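Local coordinates for tRNA (cytosine(38)-C(5))-methyltransferase (Schizosaccharomyces pombe, PDB 6FDF), which methylates carbon 5 of cytosine 38 in the anticodon loop of tRNA(Asp), with S-adenosyl-L-methionine as the methyl donor, at residues A39-N43 / P44-E48; K59-D62 / I63-T67; G153-P157 / N158-I162; N314-V318 / K319-Y323. All coordinates share one frame; numbering follows the deposited sequence. Where two conformers were deposited one is given.

Interaction 1: A39-N43 / P44-E48. With SAH (S-adenosyl-L-homocysteine), chain E.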
loop_
_atom_site.group_PDB
_atom_site.type_symbol
_atom_site.label_atom_id
_atom_site.label_comp_id
_atom_site.label_asym_id
_atom_site.label_seq_id
_atom_site.Cartn_x
_atom_site.Cartn_y
_atom_site.Cartn_z
ATOM N N ALA A 39 0.936 -11.209 12.273
ATOM C CA ALA A 39 0.632 -10.678 10.952
ATOM C C ALA A 39 -0.110 -11.774 10.205
ATOM O O ALA A 39 0.344 -12.920 10.187
ATOM C CB ALA A 39 1.907 -10.268 10.217
ATOM N N ILE A 40 -1.267 -11.451 9.638
ATOM C CA ILE A 40 -2.130 -12.469 9.044
ATOM C C ILE A 40 -2.289 -12.193 7.559
ATOM O O ILE A 40 -2.716 -11.100 7.165
ATOM C CB ILE A 40 -3.500 -12.521 9.733
ATOM C CG1 ILE A 40 -3.326 -12.864 11.214
ATOM C CG2 ILE A 40 -4.380 -13.557 9.060
ATOM C CD1 ILE A 40 -4.630 -13.045 11.954
ATOM N N ASP A 41 -1.968 -13.192 6.739
ATOM C CA ASP A 41 -2.182 -13.112 5.302
ATOM C C ASP A 41 -2.361 -14.526 4.776
ATOM O O ASP A 41 -1.736 -15.471 5.265
ATOM C CB ASP A 41 -1.020 -12.397 4.593
ATOM C CG ASP A 41 -1.410 -11.847 3.228
ATOM O OD1 ASP A 41 -1.771 -12.650 2.340
ATOM O OD2 ASP A 41 -1.358 -10.608 3.048
ATOM N N ILE A 42 -3.218 -14.659 3.763
ATOM C CA ILE A 42 -3.497 -15.960 3.163
ATOM C C ILE A 42 -2.486 -16.326 2.084
ATOM O O ILE A 42 -2.417 -17.497 1.681
ATOM C CB ILE A 42 -4.938 -15.951 2.611
ATOM C CG1 ILE A 42 -5.462 -17.370 2.405
ATOM C CG2 ILE A 42 -5.014 -15.133 1.320
ATOM C CD1 ILE A 42 -6.906 -17.412 1.957
ATOM N N ASN A 43 -1.684 -15.367 1.625
ATOM C CA ASN A 43 -0.757 -15.577 0.520
ATOM C C ASN A 43 0.572 -16.064 1.088
ATOM O O ASN A 43 1.286 -15.276 1.725
ATOM C CB ASN A 43 -0.572 -14.276 -0.261
ATOM C CG ASN A 43 0.348 -14.420 -1.475
ATOM O OD1 ASN A 43 1.252 -15.247 -1.504
ATOM N ND2 ASN A 43 0.110 -13.596 -2.483
ATOM N N PRO A 44 0.946 -17.333 0.896
ATOM C CA PRO A 44 2.226 -17.800 1.459
ATOM C C PRO A 44 3.449 -17.106 0.873
ATOM O O PRO A 44 4.482 -17.034 1.549
ATOM C CB PRO A 44 2.223 -19.303 1.144
ATOM C CG PRO A 44 1.285 -19.452 -0.006
ATOM C CD PRO A 44 0.237 -18.390 0.156
ATOM N N GLN A 45 3.374 -16.586 -0.355
ATOM C CA GLN A 45 4.510 -15.839 -0.889
ATOM C C GLN A 45 4.719 -14.538 -0.120
ATOM O O GLN A 45 5.858 -14.157 0.169
ATOM C CB GLN A 45 4.323 -15.572 -2.382
ATOM C CG GLN A 45 4.355 -16.837 -3.228
ATOM C CD GLN A 45 4.361 -16.552 -4.714
ATOM O OE1 GLN A 45 5.408 -16.607 -5.363
ATOM N NE2 GLN A 45 3.193 -16.239 -5.264
ATOM N N ALA A 46 3.628 -13.840 0.210
ATOM C CA ALA A 46 3.737 -12.643 1.040
ATOM C C ALA A 46 4.325 -12.989 2.400
ATOM O O ALA A 46 5.211 -12.290 2.909
ATOM C CB ALA A 46 2.367 -11.988 1.204
ATOM N N ASN A 47 3.822 -14.064 3.011
ATOM C CA ASN A 47 4.286 -14.461 4.337
ATOM C C ASN A 47 5.765 -14.823 4.323
ATOM O O ASN A 47 6.487 -14.564 5.294
ATOM C CB ASN A 47 3.464 -15.646 4.842
ATOM C CG ASN A 47 2.042 -15.268 5.164
ATOM O OD1 ASN A 47 1.724 -14.094 5.308
ATOM N ND2 ASN A 47 1.179 -16.266 5.293
ATOM N N GLU A 48 6.224 -15.456 3.240
ATOM C CA GLU A 48 7.641 -15.782 3.110
ATOM C C GLU A 48 8.499 -14.521 3.130
ATOM O O GLU A 48 9.502 -14.454 3.853
ATOM C CB GLU A 48 7.878 -16.586 1.831
ATOM C CG GLU A 48 9.314 -17.030 1.632
ATOM C CD GLU A 48 9.478 -17.938 0.426
ATOM O OE1 GLU A 48 10.626 -18.148 -0.012
ATOM O OE2 GLU A 48 8.453 -18.438 -0.087
HETATM N N SAH E . -0.977 -4.073 3.156
HETATM C CA SAH E . -0.110 -5.140 2.705
HETATM C CB SAH E . -0.703 -5.879 1.502
HETATM C CG SAH E . -2.228 -5.790 1.483
HETATM S SD SAH E . -2.924 -6.320 -0.052
HETATM C C SAH E . 1.244 -4.593 2.381
HETATM O O SAH E . 1.463 -3.384 2.611
HETATM O OXT SAH E . 2.091 -5.383 1.910
HETATM C "C5'" SAH E . -4.184 -7.318 0.659
HETATM C "C4'" SAH E . -3.555 -8.577 1.256
HETATM O "O4'" SAH E . -4.572 -9.259 1.967
HETATM C "C3'" SAH E . -2.988 -9.534 0.208
HETATM O "O3'" SAH E . -1.648 -9.888 0.548
HETATM C "C2'" SAH E . -3.861 -10.786 0.326
HETATM O "O2'" SAH E . -3.094 -11.990 0.215
HETATM C "C1'" SAH E . -4.449 -10.649 1.725
HETATM N N9 SAH E . -5.807 -11.213 1.877
HETATM C C8 SAH E . -6.866 -11.038 1.060
HETATM N N7 SAH E . -7.946 -11.709 1.529
HETATM C C5 SAH E . -7.591 -12.330 2.671
HETATM C C6 SAH E . -8.248 -13.199 3.667
HETATM N N6 SAH E . -9.547 -13.549 3.532
HETATM N N1 SAH E . -7.497 -13.624 4.710
HETATM C C2 SAH E . -6.205 -13.280 4.854
HETATM N N3 SAH E . -5.544 -12.493 3.986
HETATM C C4 SAH E . -6.175 -12.003 2.888
#

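Interaction 2: K59-D62 / I63-T67. With SAH (S-adenosyl-L-homocysteine), chain E.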
loop_
_atom_site.group_PDB
_atom_site.type_symbol
_atom_site.label_atom_id
_atom_site.label_comp_id
_atom_site.label_asym_id
_atom_site.label_seq_id
_atom_site.Cartn_x
_atom_site.Cartn_y
_atom_site.Cartn_z
ATOM N N LYS A 59 1.348 -15.422 9.829
ATOM C CA LYS A 59 0.666 -16.708 9.854
ATOM C C LYS A 59 -0.361 -16.815 8.736
ATOM O O LYS A 59 -1.043 -15.838 8.402
ATOM C CB LYS A 59 -0.042 -16.916 11.201
ATOM C CG LYS A 59 0.858 -17.392 12.328
ATOM C CD LYS A 59 1.070 -18.899 12.274
ATOM C CE LYS A 59 2.375 -19.302 12.943
ATOM N NZ LYS A 59 3.223 -20.131 12.044
ATOM N N HIS A 60 -0.442 -18.006 8.150
ATOM C CA HIS A 60 -1.397 -18.302 7.090
ATOM C C HIS A 60 -2.765 -18.538 7.718
ATOM O O HIS A 60 -2.973 -19.544 8.405
ATOM C CB HIS A 60 -0.949 -19.520 6.289
ATOM C CG HIS A 60 -1.809 -19.803 5.098
ATOM N ND1 HIS A 60 -3.039 -20.418 5.200
ATOM C CD2 HIS A 60 -1.627 -19.543 3.782
ATOM C CE1 HIS A 60 -3.572 -20.534 3.997
ATOM N NE2 HIS A 60 -2.736 -20.010 3.119
ATOM N N MET A 61 -3.706 -17.635 7.468
ATOM C CA MET A 61 -5.036 -17.777 8.041
ATOM C C MET A 61 -6.022 -16.947 7.232
ATOM O O MET A 61 -5.706 -15.831 6.820
ATOM C CB MET A 61 -5.036 -17.349 9.511
ATOM C CG MET A 61 -6.399 -17.226 10.147
ATOM S SD MET A 61 -6.299 -17.231 11.946
ATOM C CE MET A 61 -4.555 -16.902 12.223
ATOM N N ASP A 62 -7.207 -17.511 7.006
ATOM C CA ASP A 62 -8.294 -16.811 6.327
ATOM C C ASP A 62 -8.966 -15.888 7.337
ATOM O O ASP A 62 -9.596 -16.355 8.291
ATOM C CB ASP A 62 -9.279 -17.822 5.743
ATOM C CG ASP A 62 -10.459 -17.171 5.036
ATOM O OD1 ASP A 62 -10.524 -15.926 4.945
ATOM O OD2 ASP A 62 -11.338 -17.926 4.570
ATOM N N ILE A 63 -8.848 -14.575 7.121
ATOM C CA ILE A 63 -9.393 -13.598 8.059
ATOM C C ILE A 63 -10.900 -13.748 8.225
ATOM O O ILE A 63 -11.449 -13.390 9.273
ATOM C CB ILE A 63 -8.969 -12.188 7.592
ATOM C CG1 ILE A 63 -7.487 -11.984 7.914
ATOM C CG2 ILE A 63 -9.822 -11.079 8.221
ATOM C CD1 ILE A 63 -6.850 -10.785 7.255
ATOM N N SER A 64 -11.582 -14.327 7.239
ATOM C CA SER A 64 -13.013 -14.555 7.382
ATOM C C SER A 64 -13.348 -15.630 8.409
ATOM O O SER A 64 -14.517 -15.745 8.796
ATOM C CB SER A 64 -13.614 -14.950 6.039
ATOM O OG SER A 64 -13.288 -16.297 5.742
ATOM N N THR A 65 -12.366 -16.405 8.874
ATOM C CA THR A 65 -12.601 -17.432 9.879
ATOM C C THR A 65 -12.201 -16.996 11.279
ATOM O O THR A 65 -12.387 -17.768 12.226
ATOM C CB THR A 65 -11.860 -18.731 9.520
ATOM O OG1 THR A 65 -10.449 -18.556 9.714
ATOM C CG2 THR A 65 -12.132 -19.125 8.078
ATOM N N LEU A 66 -11.663 -15.785 11.435
ATOM C CA LEU A 66 -11.288 -15.309 12.757
ATOM C C LEU A 66 -12.521 -15.161 13.639
ATOM O O LEU A 66 -13.576 -14.706 13.194
ATOM C CB LEU A 66 -10.561 -13.966 12.641
ATOM C CG LEU A 66 -9.101 -14.013 12.193
ATOM C CD1 LEU A 66 -8.610 -12.603 11.859
ATOM C CD2 LEU A 66 -8.244 -14.640 13.277
ATOM N N THR A 67 -12.378 -15.550 14.900
ATOM C CA THR A 67 -13.431 -15.443 15.898
ATOM C C THR A 67 -13.043 -14.438 16.970
ATOM O O THR A 67 -11.898 -13.989 17.056
ATOM C CB THR A 67 -13.687 -16.794 16.564
ATOM O OG1 THR A 67 -12.516 -17.157 17.308
ATOM C CG2 THR A 67 -13.987 -17.858 15.519
HETATM N N SAH E . -0.977 -4.073 3.156
HETATM C CA SAH E . -0.110 -5.140 2.705
HETATM C CB SAH E . -0.703 -5.879 1.502
HETATM C CG SAH E . -2.228 -5.790 1.483
HETATM S SD SAH E . -2.924 -6.320 -0.052
HETATM C C SAH E . 1.244 -4.593 2.381
HETATM O O SAH E . 1.463 -3.384 2.611
HETATM O OXT SAH E . 2.091 -5.383 1.910
HETATM C "C5'" SAH E . -4.184 -7.318 0.659
HETATM C "C4'" SAH E . -3.555 -8.577 1.256
HETATM O "O4'" SAH E . -4.572 -9.259 1.967
HETATM C "C3'" SAH E . -2.988 -9.534 0.208
HETATM O "O3'" SAH E . -1.648 -9.888 0.548
HETATM C "C2'" SAH E . -3.861 -10.786 0.326
HETATM O "O2'" SAH E . -3.094 -11.990 0.215
HETATM C "C1'" SAH E . -4.449 -10.649 1.725
HETATM N N9 SAH E . -5.807 -11.213 1.877
HETATM C C8 SAH E . -6.866 -11.038 1.060
HETATM N N7 SAH E . -7.946 -11.709 1.529
HETATM C C5 SAH E . -7.591 -12.330 2.671
HETATM C C6 SAH E . -8.248 -13.199 3.667
HETATM N N6 SAH E . -9.547 -13.549 3.532
HETATM N N1 SAH E . -7.497 -13.624 4.710
HETATM C C2 SAH E . -6.205 -13.280 4.854
HETATM N N3 SAH E . -5.544 -12.493 3.986
HETATM C C4 SAH E . -6.175 -12.003 2.888
#

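Interaction 3: G153-P157 / N158-I162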
loop_
_atom_site.group_PDB
_atom_site.type_symbol
_atom_site.label_atom_id
_atom_site.label_comp_id
_atom_site.label_asym_id
_atom_site.label_seq_id
_atom_site.Cartn_x
_atom_site.Cartn_y
_atom_site.Cartn_z
ATOM N N GLY A 153 -10.004 10.158 4.881
ATOM C CA GLY A 153 -9.628 11.041 3.790
ATOM C C GLY A 153 -8.903 10.277 2.705
ATOM O O GLY A 153 -8.537 9.110 2.869
ATOM N N ILE A 154 -8.712 10.961 1.576
ATOM C CA ILE A 154 -7.959 10.439 0.441
ATOM C C ILE A 154 -6.624 11.166 0.381
ATOM O O ILE A 154 -6.582 12.403 0.400
ATOM C CB ILE A 154 -8.732 10.617 -0.880
ATOM C CG1 ILE A 154 -10.161 10.095 -0.747
ATOM C CG2 ILE A 154 -7.998 9.938 -2.034
ATOM C CD1 ILE A 154 -10.252 8.606 -0.628
ATOM N N LEU A 155 -5.540 10.399 0.292
ATOM C CA LEU A 155 -4.194 10.949 0.270
ATOM C C LEU A 155 -3.377 10.220 -0.786
ATOM O O LEU A 155 -3.560 9.023 -1.017
ATOM C CB LEU A 155 -3.505 10.832 1.641
ATOM C CG LEU A 155 -4.168 11.577 2.803
ATOM C CD1 LEU A 155 -3.618 11.091 4.139
ATOM C CD2 LEU A 155 -3.960 13.080 2.649
ATOM N N SER A 156 -2.470 10.954 -1.422
ATOM C CA SER A 156 -1.568 10.362 -2.394
ATOM C C SER A 156 -0.141 10.762 -2.054
ATOM O O SER A 156 0.083 11.834 -1.483
ATOM C CB SER A 156 -1.921 10.834 -3.816
ATOM O OG SER A 156 -0.971 10.389 -4.772
ATOM N N PRO A 157 0.846 9.926 -2.395
ATOM C CA PRO A 157 2.237 10.279 -2.064
ATOM C C PRO A 157 2.693 11.583 -2.698
ATOM O O PRO A 157 3.559 12.269 -2.139
ATOM C CB PRO A 157 3.037 9.071 -2.578
ATOM C CG PRO A 157 2.052 7.939 -2.566
ATOM C CD PRO A 157 0.735 8.556 -2.935
ATOM N N ASN A 158 2.140 11.957 -3.851
ATOM C CA ASN A 158 2.606 13.197 -4.463
ATOM C C ASN A 158 2.095 14.440 -3.740
ATOM O O ASN A 158 2.384 15.555 -4.186
ATOM C CB ASN A 158 2.237 13.238 -5.953
ATOM C CG ASN A 158 0.746 13.095 -6.209
ATOM O OD1 ASN A 158 -0.089 13.464 -5.382
ATOM N ND2 ASN A 158 0.405 12.571 -7.384
ATOM N N GLN A 159 1.369 14.277 -2.633
ATOM C CA GLN A 159 1.090 15.374 -1.715
ATOM C C GLN A 159 2.167 15.519 -0.653
ATOM O O GLN A 159 2.104 16.450 0.158
ATOM C CB GLN A 159 -0.262 15.162 -1.030
ATOM C CG GLN A 159 -1.442 15.092 -1.966
ATOM C CD GLN A 159 -2.731 14.818 -1.221
ATOM O OE1 GLN A 159 -2.950 13.712 -0.731
ATOM N NE2 GLN A 159 -3.581 15.833 -1.108
ATOM N N PHE A 160 3.136 14.606 -0.634
ATOM C CA PHE A 160 4.178 14.560 0.380
ATOM C C PHE A 160 5.550 14.565 -0.285
ATOM O O PHE A 160 6.515 14.029 0.265
ATOM C CB PHE A 160 4.016 13.325 1.268
ATOM C CG PHE A 160 2.705 13.271 2.016
ATOM C CD1 PHE A 160 1.574 12.727 1.418
ATOM C CD2 PHE A 160 2.604 13.751 3.312
ATOM C CE1 PHE A 160 0.367 12.665 2.100
ATOM C CE2 PHE A 160 1.397 13.694 4.002
ATOM C CZ PHE A 160 0.278 13.153 3.394
ATOM N N ASN A 161 5.650 15.180 -1.469
ATOM C CA ASN A 161 6.917 15.311 -2.195
ATOM C C ASN A 161 7.498 13.950 -2.541
ATOM O O ASN A 161 8.697 13.708 -2.393
ATOM C CB ASN A 161 7.936 16.112 -1.412
ATOM C CG ASN A 161 9.145 16.526 -2.236
ATOM O OD1 ASN A 161 9.076 16.632 -3.460
ATOM N ND2 ASN A 161 10.261 16.779 -1.556
ATOM N N ILE A 162 6.638 13.049 -2.987
ATOM C CA ILE A 162 7.052 11.739 -3.458
ATOM C C ILE A 162 6.543 11.643 -4.891
ATOM O O ILE A 162 5.348 11.831 -5.134
ATOM C CB ILE A 162 6.487 10.602 -2.592
ATOM C CG1 ILE A 162 6.973 10.750 -1.147
ATOM C CG2 ILE A 162 6.868 9.247 -3.172
ATOM C CD1 ILE A 162 6.129 9.982 -0.137
#

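Interaction 4: N314-V318 / K319-Y323. With SAH (S-adenosyl-L-homocysteine), chain E.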
loop_
_atom_site.group_PDB
_atom_site.type_symbol
_atom_site.label_atom_id
_atom_site.label_comp_id
_atom_site.label_asym_id
_atom_site.label_seq_id
_atom_site.Cartn_x
_atom_site.Cartn_y
_atom_site.Cartn_z
ATOM N N ASN A 314 0.175 -4.307 -4.755
ATOM C CA ASN A 314 -0.894 -4.308 -3.765
ATOM C C ASN A 314 -0.470 -3.747 -2.415
ATOM O O ASN A 314 -1.203 -3.905 -1.435
ATOM C CB ASN A 314 -1.416 -5.731 -3.559
ATOM C CG ASN A 314 -2.211 -6.226 -4.729
ATOM O OD1 ASN A 314 -2.897 -5.453 -5.396
ATOM N ND2 ASN A 314 -2.134 -7.529 -4.989
ATOM N N SER A 315 0.690 -3.098 -2.336
ATOM C CA SER A 315 1.239 -2.628 -1.072
ATOM C C SER A 315 0.887 -1.164 -0.827
ATOM O O SER A 315 0.514 -0.424 -1.740
ATOM C CB SER A 315 2.762 -2.801 -1.049
ATOM O OG SER A 315 3.127 -4.167 -1.129
ATOM N N ILE A 316 1.019 -0.749 0.433
ATOM C CA ILE A 316 0.776 0.638 0.812
ATOM C C ILE A 316 1.982 1.484 0.444
ATOM O O ILE A 316 3.044 0.954 0.100
ATOM C CB ILE A 316 0.497 0.753 2.320
ATOM C CG1 ILE A 316 1.735 0.281 3.103
ATOM C CG2 ILE A 316 -0.742 -0.034 2.687
ATOM C CD1 ILE A 316 1.761 0.683 4.550
ATOM N N ASN A 317 1.840 2.802 0.549
ATOM C CA ASN A 317 2.999 3.676 0.628
ATOM C C ASN A 317 3.409 3.791 2.091
ATOM O O ASN A 317 2.647 4.301 2.922
ATOM C CB ASN A 317 2.718 5.050 0.023
ATOM C CG ASN A 317 3.950 5.923 0.014
ATOM O OD1 ASN A 317 4.419 6.349 1.070
ATOM N ND2 ASN A 317 4.515 6.161 -1.174
ATOM N N VAL A 318 4.625 3.322 2.387
ATOM C CA VAL A 318 5.126 3.224 3.755
ATOM C C VAL A 318 5.310 4.605 4.374
ATOM O O VAL A 318 5.067 4.802 5.573
ATOM C CB VAL A 318 6.443 2.423 3.757
ATOM C CG1 VAL A 318 7.105 2.462 5.130
ATOM C CG2 VAL A 318 6.186 0.983 3.322
ATOM N N LYS A 319 5.760 5.576 3.572
ATOM C CA LYS A 319 5.966 6.935 4.071
ATOM C C LYS A 319 4.652 7.570 4.513
ATOM O O LYS A 319 4.541 8.065 5.641
ATOM C CB LYS A 319 6.638 7.792 2.996
ATOM C CG LYS A 319 8.137 7.944 3.160
ATOM C CD LYS A 319 8.475 8.733 4.417
ATOM C CE LYS A 319 9.968 8.719 4.689
ATOM N NZ LYS A 319 10.273 9.209 6.056
ATOM N N VAL A 320 3.652 7.584 3.627
ATOM C CA VAL A 320 2.354 8.175 3.968
ATOM C C VAL A 320 1.772 7.529 5.222
ATOM O O VAL A 320 1.304 8.219 6.136
ATOM C CB VAL A 320 1.382 8.073 2.778
ATOM C CG1 VAL A 320 0.017 8.643 3.158
ATOM C CG2 VAL A 320 1.940 8.833 1.562
ATOM N N VAL A 321 1.809 6.197 5.297
ATOM C CA VAL A 321 1.225 5.535 6.460
ATOM C C VAL A 321 2.027 5.816 7.728
ATOM O O VAL A 321 1.453 5.878 8.825
ATOM C CB VAL A 321 1.084 4.029 6.171
ATOM C CG1 VAL A 321 0.611 3.278 7.402
ATOM C CG2 VAL A 321 0.095 3.839 5.034
ATOM N N SER A 322 3.351 5.996 7.619
ATOM C CA SER A 322 4.131 6.350 8.805
ATOM C C SER A 322 3.635 7.660 9.415
ATOM O O SER A 322 3.564 7.799 10.643
ATOM C CB SER A 322 5.623 6.455 8.471
ATOM O OG SER A 322 5.943 7.646 7.760
ATOM N N TYR A 323 3.272 8.626 8.569
ATOM C CA TYR A 323 2.715 9.878 9.071
ATOM C C TYR A 323 1.353 9.663 9.725
ATOM O O TYR A 323 1.071 10.237 10.783
ATOM C CB TYR A 323 2.584 10.894 7.936
ATOM C CG TYR A 323 3.851 11.259 7.209
ATOM C CD1 TYR A 323 5.067 11.343 7.871
ATOM C CD2 TYR A 323 3.822 11.530 5.848
ATOM C CE1 TYR A 323 6.227 11.697 7.188
ATOM C CE2 TYR A 323 4.967 11.874 5.161
ATOM C CZ TYR A 323 6.166 11.954 5.831
ATOM O OH TYR A 323 7.302 12.302 5.133
HETATM N N SAH E . -0.977 -4.073 3.156
HETATM C CA SAH E . -0.110 -5.140 2.705
HETATM C CB SAH E . -0.703 -5.879 1.502
HETATM C CG SAH E . -2.228 -5.790 1.483
HETATM S SD SAH E . -2.924 -6.320 -0.052
HETATM C C SAH E . 1.244 -4.593 2.381
HETATM O O SAH E . 1.463 -3.384 2.611
HETATM O OXT SAH E . 2.091 -5.383 1.910
HETATM C "C5'" SAH E . -4.184 -7.318 0.659
HETATM C "C4'" SAH E . -3.555 -8.577 1.256
HETATM O "O4'" SAH E . -4.572 -9.259 1.967
HETATM C "C3'" SAH E . -2.988 -9.534 0.208
HETATM O "O3'" SAH E . -1.648 -9.888 0.548
HETATM C "C2'" SAH E . -3.861 -10.786 0.326
HETATM O "O2'" SAH E . -3.094 -11.990 0.215
HETATM C "C1'" SAH E . -4.449 -10.649 1.725
HETATM N N9 SAH E . -5.807 -11.213 1.877
HETATM C C8 SAH E . -6.866 -11.038 1.060
HETATM N N7 SAH E . -7.946 -11.709 1.529
HETATM C C5 SAH E . -7.591 -12.330 2.671
HETATM C C6 SAH E . -8.248 -13.199 3.667
HETATM N N6 SAH E . -9.547 -13.549 3.532
HETATM N N1 SAH E . -7.497 -13.624 4.710
HETATM C C2 SAH E . -6.205 -13.280 4.854
HETATM N N3 SAH E . -5.544 -12.493 3.986
HETATM C C4 SAH E . -6.175 -12.003 2.888
#

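Interaction 1: A39-N43 / P44-E48
Asp41 and Asn47 meet where strand 34-41 of this Rossmann-like methyltransferase fold passes through an Asx turn into helix 44-54. The tight side lies around Asp41. Asn47 ND2 donates to Asp41 O at 3.0 Å, from above the carbonyl plane, while the oxygen stays close to the Asn47 amide plane; Asn47 OD1 rests 3.3 Å from Asp41 CB. With CG of Asp41 swung anti to the backbone N (chi1 -159°), its carboxylate faces the cofactor ribose: OD1 takes O2' of SAH at 2.6 Å and OD2 takes O3' at 2.6 Å. Asp41 OD1 also closes the Asx turn, accepting Asn43 N on its anti lone pair at 2.8 Å, and Asp41 OD2 has a second partner in Gly19 N. Replacing Asp41 by alanine removes the carboxylate, which would probably leave both ribose hydroxyls without their acceptors and Asn43 N without its turn-closing partner. The looser, solvent side is the corner where Pro44 is exposed and Gln45 partly so, its side chain touching Cys307. Asn43, the N-cap, accepts Asn47 N at its O in the carbonyl plane, while Asn43 OD1 accepts two weak capping bonds, from Ala46 N at 3.3 Å and from Gln45 N at 2.8 Å, the latter bent to 127° at the hydrogen.

Interaction 2: K59-D62 / I63-T67
Thr65 N reaches back to Asp62 O at 2.8 Å, and this bond turns the chain leaving strand 58-60 into the short 3-10 segment 63-65, at the adenine end of the cofactor pocket in the Rossmann-like fold. Leu66 N to Ile63 O, 3.2 Å, carries the turn one residue further. Asp62 O is held twice: Thr65 N comes from above its carbonyl plane, whereas the hydroxyl of the same residue, Thr65 OG1, donates within that plane at 2.8 Å from Asp62 O. The Asp62 carboxylate, with CG anti to the backbone N (chi1 179°), folds over the start of the turn. Ser64 N meets Asp62 OD1 at 3.0 Å, an Asx turn, and Ser64 OG meets Asp62 OD2 at 2.8 Å, each from above the carboxylate plane, and two such bonds hold the group against rotation. Thus set, Asp62 OD1 accepts SAH N6 at 2.9 Å. Ile63 adds apolar cover to the adenine: its CG1 and CD1 lie over the ring face at C2. Ala104 and Ile108 of helix 103-111 also pack on Ile63. On the apolar side Met61, bent at its last torsion, crosses Leu66 at about a right angle, with Met61 SD 3.5 Å from Leu66 CD2; both side chains also touch Ile40. At the adenine edge, Ile63 N donates to SAH N1 at 2.9 Å, practically straight at 179°.

Interaction 3: G153-P157 / N158-I162
Pro157 O is gripped from opposite faces of its carbonyl plane by two backbone donors, Phe160 N lying 2.8 Å from Pro157 O and Ile162 N, less straight, 3.3 Å from it. One residue earlier, Ser156 and Gln159 bond both ways: Gln159 N donates to Ser156 O at 3.0 Å, and the Gln159 side chain, its CG beside its own backbone N (chi1 -60°), runs back so that OE1 accepts Ser156 N at 2.9 Å. Gln159 OE1 also sits against Leu155, whose side chain the glutamine crosses at about a right angle. The Phe160 ring turns its edge to the turn, with Ser156 O in the ring plane and 3.4 Å from Phe160 CD1. Ile162 leans over the proline, Ile162 CB lying 3.8 Å from Pro157 CB. A glycine in place of Ile162 would probably open a gap beside Pro157 and lose the touch on Lys319 of helix 318-328. Further out, Phe160 stacks with Phe187 and meets the Tyr323 ring, while Arg166 N bonds to Ser156 OG. The whole is a 3-10 turn at the end of strand 148-155, an outermost strand of the seven-stranded sheet of class I methyltransferases, opening the connection to its antiparallel neighbour, strand 168-175.

Interaction 4: N314-V318 / K319-Y323
Val320 N donates to Asn317 OD1 at 2.9 Å, a nearly straight bond (169° at the hydrogen) that caps the N-terminus of helix 318-328. It forms because CG of Asn317 stands anti to the backbone N (chi1 -176°), which carries the amide oxygen across the first turn. There it also touches the valine's own side chain, Val320 CG2 lying 3.5 Å from Asn317 OD1, and the two side chains cross at about a right angle. Behind this cap the helical ladder begins: Val321 N donates to Asn317 O at 3.2 Å, and Ser322 N to Val318 O at 2.9 Å. Lys319 O then takes two donors, Tyr323 N of the backbone and Ser322 OG at 2.6 Å; the serine hydroxyl, held between its own N and carbonyl carbon (chi1 75°), thereby folds back on the helix instead of reaching outward. Apolar contact comes from Ile316, which enters from the loop and crosses Val321, with Ile316 CD1 3.6 Å from Val321 CG2. Met23 and Ala26 of helix 22-29 and Leu123 of strand 121-127 close round that valine, so the contact is buried. The backbone of the same isoleucine faces the cofactor: Ile316 N gives a weak bond to SAH O, 3.4 Å, and upstream Asn314 O approaches the sulfur SD. A loop lining the amino acid end of the cofactor and running straight into a capped C-terminal helix is consistent with motif X of the C5-methyltransferase family, where the chain's end returns to complete the cofactor site built by its beginning.

Interactions 1 and 2 are neighbours on one beta-alpha-beta unit, joined through adjacent strands 34-41 and 58-60, and both are partly buried, with exposed residues at their rims. They divide the cofactor: carboxylate to ribose in the first, carboxylate and backbone to adenine in the second. Interaction 4 is the deeply buried one, reaching SAH from its amino acid end with backbone rather than acidic groups. Interaction 3 leaves the cofactor alone, lying about 20 Å from interactions 1 and 2 at nearest atoms, yet it packs on interaction 4 through Pro157 against Asn317 and Phe160 against Tyr323. Asparagine caps begin the helices of interactions 1 and 4, whereas interactions 2 and 3 rely on 3-10 turns.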